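Local coordinates for WbbM protein (PDB 6U4B) that probably works as a bifunctional glycosyltransferase, with two transferase activities in one chain, that polymerises O-antigen sugars in Klebsiella pneumoniae, at residues T33-P38 against M101-H106; S39-A44 against T289-L294; K192-Y197 against F231-N236. All coordinates share one frame; numbering follows the deposited sequence.

Interaction 1: residues T33-P38 against M101-H106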
# COMPACT_ATOMS: atom_id res chain seq x y z
N THR A 33 -5.26 20.93 -41.10
CA THR A 33 -6.56 20.28 -41.04
C THR A 33 -6.87 19.89 -39.60
O THR A 33 -5.99 19.45 -38.86
CB THR A 33 -6.61 19.04 -41.94
OG1 THR A 33 -5.48 18.19 -41.66
CG2 THR A 33 -6.58 19.44 -43.40
N SER A 34 -8.13 20.07 -39.20
CA SER A 34 -8.56 19.86 -37.83
C SER A 34 -9.25 18.50 -37.70
O SER A 34 -10.25 18.24 -38.37
CB SER A 34 -9.50 20.97 -37.38
OG SER A 34 -8.80 22.19 -37.21
N HIS A 35 -8.71 17.66 -36.83
CA HIS A 35 -9.26 16.34 -36.56
C HIS A 35 -9.59 16.20 -35.08
O HIS A 35 -8.89 16.76 -34.22
CB HIS A 35 -8.28 15.23 -36.98
CG HIS A 35 -7.79 15.35 -38.39
ND1 HIS A 35 -8.18 14.47 -39.39
CD2 HIS A 35 -6.93 16.22 -38.97
CE1 HIS A 35 -7.58 14.81 -40.52
NE2 HIS A 35 -6.82 15.86 -40.29
N HIS A 36 -10.66 15.46 -34.79
CA HIS A 36 -11.05 15.17 -33.42
C HIS A 36 -11.19 13.67 -33.16
O HIS A 36 -11.47 13.28 -32.02
CB HIS A 36 -12.37 15.87 -33.08
CG HIS A 36 -13.57 15.29 -33.77
ND1 HIS A 36 -13.87 15.56 -35.08
CD2 HIS A 36 -14.53 14.46 -33.31
CE1 HIS A 36 -14.98 14.92 -35.41
NE2 HIS A 36 -15.40 14.24 -34.36
N LYS A 37 -11.01 12.84 -34.18
CA LYS A 37 -11.05 11.39 -34.03
C LYS A 37 -10.19 10.79 -35.13
O LYS A 37 -9.77 11.50 -36.04
CB LYS A 37 -12.49 10.87 -34.10
CG LYS A 37 -13.20 11.11 -35.42
CD LYS A 37 -14.44 10.23 -35.52
CE LYS A 37 -15.56 10.92 -36.28
NZ LYS A 37 -16.77 10.05 -36.34
N PRO A 38 -9.89 9.48 -35.04
CA PRO A 38 -9.15 8.84 -36.14
C PRO A 38 -9.82 9.06 -37.49
O PRO A 38 -10.96 8.64 -37.70
CB PRO A 38 -9.15 7.36 -35.74
CG PRO A 38 -9.20 7.39 -34.24
CD PRO A 38 -10.06 8.57 -33.89
N MET A 101 -8.24 24.01 -43.14
CA MET A 101 -9.34 23.28 -43.74
C MET A 101 -9.87 22.27 -42.73
O MET A 101 -9.21 21.96 -41.73
CB MET A 101 -8.90 22.56 -45.03
CG MET A 101 -8.35 23.50 -46.11
SD MET A 101 -8.04 22.73 -47.71
CE MET A 101 -6.72 21.58 -47.30
N HIS A 102 -11.08 21.78 -42.99
CA HIS A 102 -11.65 20.73 -42.16
C HIS A 102 -11.03 19.39 -42.53
O HIS A 102 -10.23 19.28 -43.46
CB HIS A 102 -13.17 20.71 -42.30
CG HIS A 102 -13.82 22.04 -42.06
ND1 HIS A 102 -13.86 22.63 -40.82
CD2 HIS A 102 -14.44 22.89 -42.91
CE1 HIS A 102 -14.48 23.79 -40.91
NE2 HIS A 102 -14.84 23.98 -42.16
N TYR A 103 -11.39 18.34 -41.78
CA TYR A 103 -10.82 17.02 -42.03
C TYR A 103 -11.55 16.25 -43.12
O TYR A 103 -10.94 15.39 -43.77
CB TYR A 103 -10.78 16.18 -40.74
CG TYR A 103 -12.10 15.63 -40.26
CD1 TYR A 103 -12.48 14.32 -40.53
CD2 TYR A 103 -12.97 16.41 -39.50
CE1 TYR A 103 -13.68 13.81 -40.08
CE2 TYR A 103 -14.18 15.90 -39.04
CZ TYR A 103 -14.53 14.60 -39.34
OH TYR A 103 -15.73 14.09 -38.89
N ARG A 104 -12.83 16.53 -43.35
CA ARG A 104 -13.56 15.94 -44.47
C ARG A 104 -14.11 16.99 -45.42
O ARG A 104 -14.89 16.66 -46.32
CB ARG A 104 -14.68 15.04 -43.96
CG ARG A 104 -14.24 13.61 -43.71
CD ARG A 104 -15.26 12.84 -42.89
NE ARG A 104 -16.54 12.68 -43.58
CZ ARG A 104 -17.56 11.99 -43.08
NH1 ARG A 104 -18.69 11.89 -43.76
NH2 ARG A 104 -17.44 11.40 -41.90
N ARG A 105 -13.74 18.26 -45.24
CA ARG A 105 -14.14 19.34 -46.13
C ARG A 105 -12.91 20.16 -46.46
O ARG A 105 -12.23 20.66 -45.55
CB ARG A 105 -15.23 20.22 -45.50
CG ARG A 105 -16.57 19.52 -45.32
CD ARG A 105 -17.44 20.26 -44.33
NE ARG A 105 -18.81 19.77 -44.32
CZ ARG A 105 -19.25 18.79 -43.53
NH1 ARG A 105 -18.43 18.19 -42.68
NH2 ARG A 105 -20.52 18.41 -43.59
N HIS A 106 -12.61 20.30 -47.75
CA HIS A 106 -11.39 20.94 -48.21
C HIS A 106 -11.73 21.97 -49.28
O HIS A 106 -12.89 22.16 -49.65
CB HIS A 106 -10.39 19.90 -48.73
CG HIS A 106 -10.06 18.83 -47.74
ND1 HIS A 106 -10.21 17.49 -48.01
CD2 HIS A 106 -9.59 18.91 -46.47
CE1 HIS A 106 -9.85 16.78 -46.96
NE2 HIS A 106 -9.47 17.62 -46.01
O HOH W 1 -12.65 19.64 -39.19
O HOH W 2 -8.86 23.70 -39.33

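Interaction 2: residues S39-A44 against T289-L294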
# COMPACT_ATOMS: atom_id res chain seq x y z
N SER A 39 -9.13 9.73 -38.40
CA SER A 39 -9.70 10.11 -39.68
C SER A 39 -8.58 10.31 -40.68
O SER A 39 -7.45 10.65 -40.32
CB SER A 39 -10.55 11.38 -39.55
OG SER A 39 -9.86 12.38 -38.82
N ALA A 40 -8.91 10.11 -41.96
CA ALA A 40 -7.90 10.04 -43.01
C ALA A 40 -7.12 11.35 -43.13
O ALA A 40 -7.69 12.44 -43.00
CB ALA A 40 -8.55 9.70 -44.35
N PHE A 41 -5.83 11.23 -43.39
CA PHE A 41 -4.94 12.37 -43.56
C PHE A 41 -4.61 12.57 -45.03
O PHE A 41 -4.43 11.61 -45.78
CB PHE A 41 -3.64 12.16 -42.77
CG PHE A 41 -3.83 12.06 -41.29
CD1 PHE A 41 -3.18 11.08 -40.56
CD2 PHE A 41 -4.66 12.94 -40.62
CE1 PHE A 41 -3.35 10.98 -39.19
CE2 PHE A 41 -4.84 12.85 -39.25
CZ PHE A 41 -4.18 11.87 -38.53
N LEU A 42 -4.53 13.83 -45.44
CA LEU A 42 -4.11 14.15 -46.80
C LEU A 42 -2.62 13.88 -46.96
O LEU A 42 -1.82 14.08 -46.05
CB LEU A 42 -4.43 15.61 -47.12
CG LEU A 42 -5.92 15.93 -47.22
CD1 LEU A 42 -6.15 17.42 -47.39
CD2 LEU A 42 -6.55 15.15 -48.37
N ASN A 43 -2.25 13.41 -48.15
CA ASN A 43 -0.89 12.94 -48.38
C ASN A 43 0.11 14.05 -48.62
O ASN A 43 1.31 13.83 -48.41
CB ASN A 43 -0.86 11.97 -49.56
CG ASN A 43 -1.53 10.65 -49.25
OD1 ASN A 43 -1.46 10.16 -48.13
ND2 ASN A 43 -2.18 10.07 -50.25
N ALA A 44 -0.33 15.23 -49.04
CA ALA A 44 0.62 16.29 -49.38
C ALA A 44 1.34 16.77 -48.13
O ALA A 44 0.73 16.96 -47.07
CB ALA A 44 -0.10 17.44 -50.07
N THR A 289 -12.56 7.38 -43.53
CA THR A 289 -11.59 6.29 -43.45
C THR A 289 -10.50 6.67 -42.45
O THR A 289 -10.53 7.75 -41.86
CB THR A 289 -10.99 5.97 -44.82
OG1 THR A 289 -10.32 7.13 -45.32
CG2 THR A 289 -12.08 5.57 -45.81
N PHE A 290 -9.54 5.77 -42.26
CA PHE A 290 -8.38 6.04 -41.42
C PHE A 290 -7.14 5.46 -42.07
O PHE A 290 -7.13 4.29 -42.45
CB PHE A 290 -8.56 5.45 -40.01
CG PHE A 290 -7.32 5.51 -39.17
CD1 PHE A 290 -6.94 6.70 -38.56
CD2 PHE A 290 -6.54 4.38 -38.99
CE1 PHE A 290 -5.80 6.76 -37.79
CE2 PHE A 290 -5.39 4.43 -38.22
CZ PHE A 290 -5.02 5.62 -37.62
N ASN A 291 -6.10 6.29 -42.19
CA ASN A 291 -4.86 5.90 -42.84
C ASN A 291 -3.62 6.24 -42.03
O ASN A 291 -2.50 6.09 -42.54
CB ASN A 291 -4.76 6.53 -44.24
CG ASN A 291 -4.65 8.06 -44.20
OD1 ASN A 291 -4.90 8.69 -43.16
ND2 ASN A 291 -4.29 8.65 -45.32
N GLY A 292 -3.79 6.70 -40.79
CA GLY A 292 -2.67 7.11 -39.97
C GLY A 292 -1.94 5.95 -39.31
O GLY A 292 -2.19 4.77 -39.57
N ALA A 293 -1.00 6.31 -38.44
CA ALA A 293 -0.18 5.36 -37.71
C ALA A 293 0.37 6.04 -36.47
O ALA A 293 0.49 7.27 -36.43
CB ALA A 293 0.97 4.82 -38.58
N LEU A 294 0.70 5.24 -35.46
CA LEU A 294 1.22 5.77 -34.21
C LEU A 294 2.73 5.87 -34.27
O LEU A 294 3.41 4.96 -34.74
CB LEU A 294 0.79 4.89 -33.03
CG LEU A 294 -0.70 4.94 -32.72
CD1 LEU A 294 -1.04 4.03 -31.56
CD2 LEU A 294 -1.13 6.37 -32.42

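Interaction 3: residues K192-Y197 against F231-N236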
# COMPACT_ATOMS: atom_id res chain seq x y z
N LYS A 192 -15.72 49.66 -29.90
CA LYS A 192 -14.91 50.34 -28.90
C LYS A 192 -13.42 50.19 -29.19
O LYS A 192 -12.68 51.18 -29.21
CB LYS A 192 -15.23 49.81 -27.50
CG LYS A 192 -14.27 50.32 -26.43
CD LYS A 192 -14.37 49.52 -25.15
CE LYS A 192 -15.68 49.77 -24.43
NZ LYS A 192 -15.73 49.04 -23.13
N LEU A 193 -12.96 48.96 -29.42
CA LEU A 193 -11.54 48.72 -29.61
C LEU A 193 -11.04 49.20 -30.96
O LEU A 193 -9.90 49.67 -31.06
CB LEU A 193 -11.23 47.22 -29.43
CG LEU A 193 -11.48 46.66 -28.03
CD1 LEU A 193 -11.01 45.22 -27.93
CD2 LEU A 193 -10.79 47.53 -26.98
N TYR A 194 -11.87 49.10 -32.00
CA TYR A 194 -11.48 49.45 -33.36
C TYR A 194 -12.56 50.34 -33.98
O TYR A 194 -13.39 49.86 -34.77
CB TYR A 194 -11.23 48.20 -34.20
CG TYR A 194 -10.24 47.25 -33.59
CD1 TYR A 194 -8.87 47.46 -33.71
CD2 TYR A 194 -10.66 46.12 -32.88
CE1 TYR A 194 -7.95 46.60 -33.16
CE2 TYR A 194 -9.75 45.25 -32.32
CZ TYR A 194 -8.39 45.49 -32.46
OH TYR A 194 -7.48 44.62 -31.90
N PRO A 195 -12.57 51.63 -33.64
CA PRO A 195 -13.60 52.52 -34.20
C PRO A 195 -13.61 52.58 -35.72
O PRO A 195 -14.66 52.85 -36.32
CB PRO A 195 -13.26 53.88 -33.58
CG PRO A 195 -12.50 53.55 -32.34
CD PRO A 195 -11.72 52.31 -32.65
N GLU A 196 -12.46 52.34 -36.37
CA GLU A 196 -12.38 52.41 -37.82
C GLU A 196 -13.14 51.30 -38.53
O GLU A 196 -13.17 51.28 -39.76
CB GLU A 196 -10.91 52.40 -38.26
CG GLU A 196 -10.17 51.09 -37.99
CD GLU A 196 -9.57 51.02 -36.60
OE1 GLU A 196 -10.16 51.58 -35.66
OE2 GLU A 196 -8.49 50.40 -36.45
N TYR A 197 -13.76 50.38 -37.79
CA TYR A 197 -14.48 49.25 -38.38
C TYR A 197 -15.99 49.46 -38.42
O TYR A 197 -16.70 48.57 -38.90
CB TYR A 197 -14.18 47.97 -37.60
CG TYR A 197 -12.88 47.30 -37.98
CD1 TYR A 197 -11.66 47.83 -37.58
CD2 TYR A 197 -12.87 46.13 -38.73
CE1 TYR A 197 -10.47 47.22 -37.92
CE2 TYR A 197 -11.69 45.51 -39.07
CZ TYR A 197 -10.49 46.06 -38.66
OH TYR A 197 -9.30 45.45 -39.00
N PHE A 231 -8.44 37.74 -31.95
CA PHE A 231 -8.37 37.23 -30.58
C PHE A 231 -8.34 38.33 -29.54
O PHE A 231 -8.67 38.07 -28.38
CB PHE A 231 -7.16 36.30 -30.44
CG PHE A 231 -7.37 34.96 -31.06
CD1 PHE A 231 -8.13 34.00 -30.42
CD2 PHE A 231 -6.83 34.66 -32.31
CE1 PHE A 231 -8.34 32.76 -30.99
CE2 PHE A 231 -7.04 33.42 -32.89
CZ PHE A 231 -7.80 32.47 -32.23
N SER A 232 -7.96 39.56 -29.91
CA SER A 232 -8.14 40.68 -28.99
C SER A 232 -9.62 40.92 -28.73
O SER A 232 -10.02 41.24 -27.60
CB SER A 232 -7.49 41.94 -29.56
OG SER A 232 -8.22 42.45 -30.66
N ILE A 233 -10.45 40.75 -29.76
CA ILE A 233 -11.90 40.88 -29.59
C ILE A 233 -12.45 39.71 -28.79
O ILE A 233 -13.28 39.89 -27.89
CB ILE A 233 -12.58 41.00 -30.96
CG1 ILE A 233 -12.19 42.32 -31.64
CG2 ILE A 233 -14.09 40.88 -30.82
CD1 ILE A 233 -12.37 42.31 -33.13
N LEU A 234 -12.00 38.50 -29.10
CA LEU A 234 -12.51 37.33 -28.40
C LEU A 234 -12.11 37.32 -26.93
O LEU A 234 -12.89 36.88 -26.08
CB LEU A 234 -12.04 36.05 -29.10
CG LEU A 234 -12.50 35.88 -30.55
CD1 LEU A 234 -12.07 34.53 -31.12
CD2 LEU A 234 -14.01 36.08 -30.69
N ASP A 235 -10.91 37.83 -26.60
CA ASP A 235 -10.53 37.97 -25.20
C ASP A 235 -11.52 38.84 -24.45
O ASP A 235 -11.99 38.48 -23.36
CB ASP A 235 -9.12 38.56 -25.09
CG ASP A 235 -8.04 37.59 -25.52
OD1 ASP A 235 -6.99 38.06 -25.99
OD2 ASP A 235 -8.25 36.36 -25.40
N ASN A 236 -11.85 40.01 -25.01
CA ASN A 236 -12.83 40.87 -24.37
C ASN A 236 -14.22 40.26 -24.40
O ASN A 236 -15.02 40.49 -23.48
CB ASN A 236 -12.84 42.25 -25.04
CG ASN A 236 -11.61 43.08 -24.70
OD1 ASN A 236 -10.51 42.55 -24.59
ND2 ASN A 236 -11.81 44.38 -24.52

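Interaction 1: residues T33-P38 against M101-H106
A chi1 of 74° sets Tyr103 CG between its own backbone N and carbonyl carbon and sends the ring back across the end of strand 29-35, while His35, with CG opposite its carbonyl carbon (chi1 -53°), turns its imidazole to meet it. The touching group of the tyrosine is its methylene: Tyr103 CB stands 3.6 Å from the centroid of the His35 ring and only 24° off the ring normal, a CH-pi contact over the face. The two ring planes stand at an oblique angle to each other. His36, the next residue along, directs the edge of its ring toward the face of Tyr103 in an offset edge-to-face pair, the centroids 5.5 Å apart, completing a small aromatic cluster. Both His35 ring nitrogens are engaged, which should fix the ring's rotation: NE2 lies 3.0 Å from Thr33 OG1, hydrogen-bonded in the ring plane, and ND1 bonds to Ser39. The tyrosine hydroxyl reaches Glu288, whose carboxylate also forms a salt bridge with Arg104.

Backbone pairing is parallel between Thr33 and Met101, their CA atoms 4.9 Å apart. Met101 O receives a weak bond from Ser34 N at 3.3 Å and a CA-H...O contact from Thr33 CA at 3.2 Å. Two waters supplement the pairing: one donates to Ser34 O at 2.9 Å and accepts from Tyr103 N; the other, beside the direct bond, links Ser34 OG with Met101 O. Strand 29-35 lies between 47-51 and 97-102, all parallel, so the chain leaves the first strand to one flank and later returns on the other, an order consistent with a Rossmann-like alpha/beta sheet.

Interaction 2: residues S39-A44 against T289-L294
Asn291 reaches Phe41 through a short side chain whose every polar atom is used. At CB the chain turns, with CG held between the backbone N and the carbonyl carbon (chi1 65°), and the amide is thereby swung toward the backbone of 39-44. CG comes to 3.5 Å from Phe41 N. OD1 then accepts the Phe41 N-H at 2.7 Å, nearly straight at 164°, with the donor tilted from the carbonyl plane; it also sits 3.3 Å from Ala40 CA. At the other tip ND2 donates to Phe41 O over 3.0 Å, again almost linear (166°), lying in the carbonyl plane on a lone pair. One amide thus pairs with both the N-H and the C=O of a single residue, as a neighbouring strand would, although neither segment is a strand. The segment 289-294 belongs to the connection that leaves strand 277-285 of the N-terminal sheet for strand 302-309 of the second sheet, and Arg397 binds Asn291 O from the latter half. Elsewhere along the contact, Phe41 CE1 packs 4.0 Å from Gly292 CA, Thr289 OG1 lies 3.3 Å from Ala40 CB, and Ser39 N meets the edge of the Phe290 ring at CD1, 3.7 Å away.

Interaction 3: residues K192-Y197 against F231-N236
Ser232 OG is held both by Tyr194, just past the end of helix 180-193, and by its own helix: it accepts the tyrosine hydroxyl hydrogen, OH to OG 2.6 Å, and hydrogen-bonds Trp229 O, with a weak further bond to Glu228 O. This is helix-to-helix packing in the helical part of the N-terminal domain, where the end of helix 180-193 lies against helix 220-240. Tyr194 is the first residue after the former helix to leave helical backbone angles (phi -133°, psi 79°), and its ring extends toward the second helix. The chain then makes a 3-10 turn, as the Tyr197 N to Tyr194 O bond of 3.1 Å attests. Ser232 OG lies in the plane of the tyrosine ring, at its edge, so the phenol arrives rim first. OG can bond back within its helix because chi1 of 72° places it between the backbone N and the carbonyl carbon. Leu193 comes from the opposite direction to Asn236 and packs against the Asn236 side chain, while Leu193 CD1 stays 4.1 Å from Ser232 O. Beside the hydrogen bond lies an apolar patch: Ile233 CG1 reaches the ring edge 3.9 Å from Tyr194 CE2.

Overall arrangement
From the N terminus, the chain runs through 33-38 and directly on into 39-44, so interactions 1 and 2 begin on one continuous run. Interaction 1 closes first, when 101-106 returns beside strand 29-35. Interaction 3 follows in series, joining 192-197 to 231-236 over a short span, and interaction 2 closes last at 289-294, so that its loop encloses interaction 3 and crosses that of interaction 1. The first two touch, their centres 10 Å apart, with Pro38 CB packing 3.6 Å from Phe290 CD1; together they join the sheet's strand ends to the connection leading into the second sheet. Interaction 3 ties peripheral helices, centred about 29 Å from interaction 1 and 38 Å from interaction 2.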